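Local coordinates for thiamine-monophosphate kinase (PDB 6XEP) that catalyses the ATP-dependent phosphorylation of thiamine monophosphate to thiamine diphosphate, the active form of vitamin B1, at the interface of chains A and B. Coordinates in Å, arbitrary orientation; residue numbers count along the deposited sequence, not the author numbering. Chains: chain A/B, Thiamine-monophosphate kinase.

The interface of chains A and B. Residues chain A 51, 53, 94, 138, 140; chain B 51, 53, 94, 138, 140.
A:Val51 and B:Thr94 pack methyl against methyl, CG1 of the valine lying 3.6 Å from CG2 of the threonine, and the two side chains cross obliquely. The two-fold symmetry supplies the twin, A:Thr94 against B:Val51, so an apolar contact lies on either side of the axis. The patch illustrates a general rule of two-fold interfaces: residues off the axis meet different partners in twinned pairs, as here, whereas residues at the axis meet their own copies. In A:Thr94 and B:Thr94 the torsion divides the labour: OG1 sits between the backbone N and the carbonyl carbon (chi1 60°), which leaves CG2 to meet the valine and turns the hydroxyl toward the axis. CB of A:Ala53 borders the patch, 4.3 Å from OG1 of B:Thr94.

At the axis A:Ser138 and B:Ser138 face each other. Their CB atoms are 3.8 Å apart, and OG of A:Ser138 lies about as far from CB as from OG of B:Ser138, so the pair meets by van der Waals contact.

Farther along the same strands, the polar element is a hydrogen bond of 2.9 Å between OG1 of A:Thr140 and OG1 of B:Thr140, whose side chains meet tip to tip. Having OG1 beside the backbone N (chi1 -59°) brings each hydroxyl to the axis. Two identical groups must share one bond, so one donates and the other accepts, and the structure does not decide which. A:Thr94 and B:Thr140 also reach toward each other, their OG1 atoms 3.6 Å apart and too distant for a clear hydrogen bond; A:Thr140 and B:Thr94 repeat this.

Strands 48-57, 89-99 and 136-145 thus face their copies through small side chains, which probably lets the sheets approach closely. This patch probably contributes to holding the kinase together as a homodimer.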
ATOM      1  N   VAL A  51       2.334   3.640   9.931  1.00 14.10           N
ATOM      2  CA  VAL A  51       2.078   3.382   8.526  1.00 12.99           C
ATOM      3  C   VAL A  51       0.669   3.841   8.213  1.00 18.36           C
ATOM      4  O   VAL A  51      -0.263   3.560   8.980  1.00 19.60           O
ATOM      5  CB  VAL A  51       2.243   1.890   8.187  1.00 20.69           C
ATOM      6  CG1 VAL A  51       2.026   1.677   6.722  1.00 20.82           C
ATOM      7  CG2 VAL A  51       3.629   1.408   8.590  1.00 25.71           C
ATOM      8  N   ALA A  53      -2.240   4.390   4.803  1.00 15.33           N
ATOM      9  CA  ALA A  53      -2.515   3.946   3.446  1.00 18.18           C
ATOM     10  C   ALA A  53      -3.826   4.568   3.009  1.00 24.60           C
ATOM     11  O   ALA A  53      -4.779   4.606   3.785  1.00 24.00           O
ATOM     12  CB  ALA A  53      -2.611   2.422   3.332  1.00 22.91           C
ATOM     13  N   THR A  94       5.320   3.557  -0.721  1.00 14.99           N
ATOM     14  CA  THR A  94       5.109   2.722  -1.898  1.00 12.18           C
ATOM     15  C   THR A  94       3.947   3.291  -2.691  1.00 13.75           C
ATOM     16  O   THR A  94       3.103   4.016  -2.168  1.00 16.26           O
ATOM     17  CB  THR A  94       4.799   1.266  -1.544  1.00 16.70           C
ATOM     18  OG1 THR A  94       3.618   1.218  -0.745  1.00 19.94           O
ATOM     19  CG2 THR A  94       5.986   0.613  -0.801  1.00 16.87           C
ATOM     20  N   SER A 138      -2.956   3.853  -5.021  1.00 18.69           N
ATOM     21  CA  SER A 138      -2.911   3.476  -3.615  1.00 15.65           C
ATOM     22  C   SER A 138      -1.503   3.730  -3.101  1.00 25.66           C
ATOM     23  O   SER A 138      -0.539   3.171  -3.630  1.00 19.51           O
ATOM     24  CB  SER A 138      -3.294   2.011  -3.426  1.00 21.66           C
ATOM     25  OG  SER A 138      -3.581   1.741  -2.062  1.00 23.95           O
ATOM     26  N   THR A 140       1.070   3.818   0.301  1.00 14.09           N
ATOM     27  CA  THR A 140       1.354   3.481   1.680  1.00 14.46           C
ATOM     28  C   THR A 140       2.546   4.323   2.080  1.00 17.31           C
ATOM     29  O   THR A 140       3.568   4.292   1.396  1.00 17.30           O
ATOM     30  CB  THR A 140       1.663   1.993   1.834  1.00 17.17           C
ATOM     31  OG1 THR A 140       0.541   1.239   1.381  1.00 19.11           O
ATOM     32  CG2 THR A 140       1.894   1.637   3.287  1.00 17.24           C
TER
ATOM     33  N   VAL B  51       9.893  -4.175   1.423  1.00 14.10           N
ATOM     34  CA  VAL B  51       8.487  -3.845   1.284  1.00 12.99           C
ATOM     35  C   VAL B  51       8.050  -4.223  -0.115  1.00 18.36           C
ATOM     36  O   VAL B  51       8.760  -3.932  -1.090  1.00 19.60           O
ATOM     37  CB  VAL B  51       8.231  -2.349   1.540  1.00 20.69           C
ATOM     38  CG1 VAL B  51       6.766  -2.062   1.442  1.00 20.82           C
ATOM     39  CG2 VAL B  51       8.756  -1.950   2.911  1.00 25.71           C
ATOM     40  N   ALA B  53       4.416  -4.485  -2.783  1.00 15.33           N
ATOM     41  CA  ALA B  53       3.064  -3.970  -2.936  1.00 18.18           C
ATOM     42  C   ALA B  53       2.505  -4.510  -4.236  1.00 24.60           C
ATOM     43  O   ALA B  53       3.206  -4.538  -5.245  1.00 24.00           O
ATOM     44  CB  ALA B  53       3.015  -2.440  -2.956  1.00 22.91           C
ATOM     45  N   THR B  94      -0.498  -3.768   5.199  1.00 14.99           N
ATOM     46  CA  THR B  94      -1.647  -2.873   5.114  1.00 12.18           C
ATOM     47  C   THR B  94      -2.548  -3.352   3.990  1.00 13.75           C
ATOM     48  O   THR B  94      -2.123  -4.059   3.078  1.00 16.26           O
ATOM     49  CB  THR B  94      -1.249  -1.422   4.842  1.00 16.70           C
ATOM     50  OG1 THR B  94      -0.537  -1.353   3.607  1.00 19.94           O
ATOM     51  CG2 THR B  94      -0.391  -0.858   5.997  1.00 16.87           C
ATOM     52  N   SER B 138      -5.398  -3.487  -2.737  1.00 18.69           N
ATOM     53  CA  SER B 138      -3.977  -3.175  -2.781  1.00 15.65           C
ATOM     54  C   SER B 138      -3.373  -3.517  -1.428  1.00 25.66           C
ATOM     55  O   SER B 138      -3.805  -2.981  -0.403  1.00 19.51           O
ATOM     56  CB  SER B 138      -3.747  -1.703  -3.113  1.00 21.66           C
ATOM     57  OG  SER B 138      -2.396  -1.480  -3.489  1.00 23.95           O
ATOM     58  N   THR B 140       0.198  -3.873   0.877  1.00 14.09           N
ATOM     59  CA  THR B 140       1.608  -3.611   1.071  1.00 14.46           C
ATOM     60  C   THR B 140       2.054  -4.524   2.192  1.00 17.31           C
ATOM     61  O   THR B 140       1.449  -4.512   3.263  1.00 17.30           O
ATOM     62  CB  THR B 140       1.854  -2.147   1.432  1.00 17.17           C
ATOM     63  OG1 THR B 140       1.357  -1.322   0.381  1.00 19.11           O
ATOM     64  CG2 THR B 140       3.335  -1.866   1.570  1.00 17.24           C
TER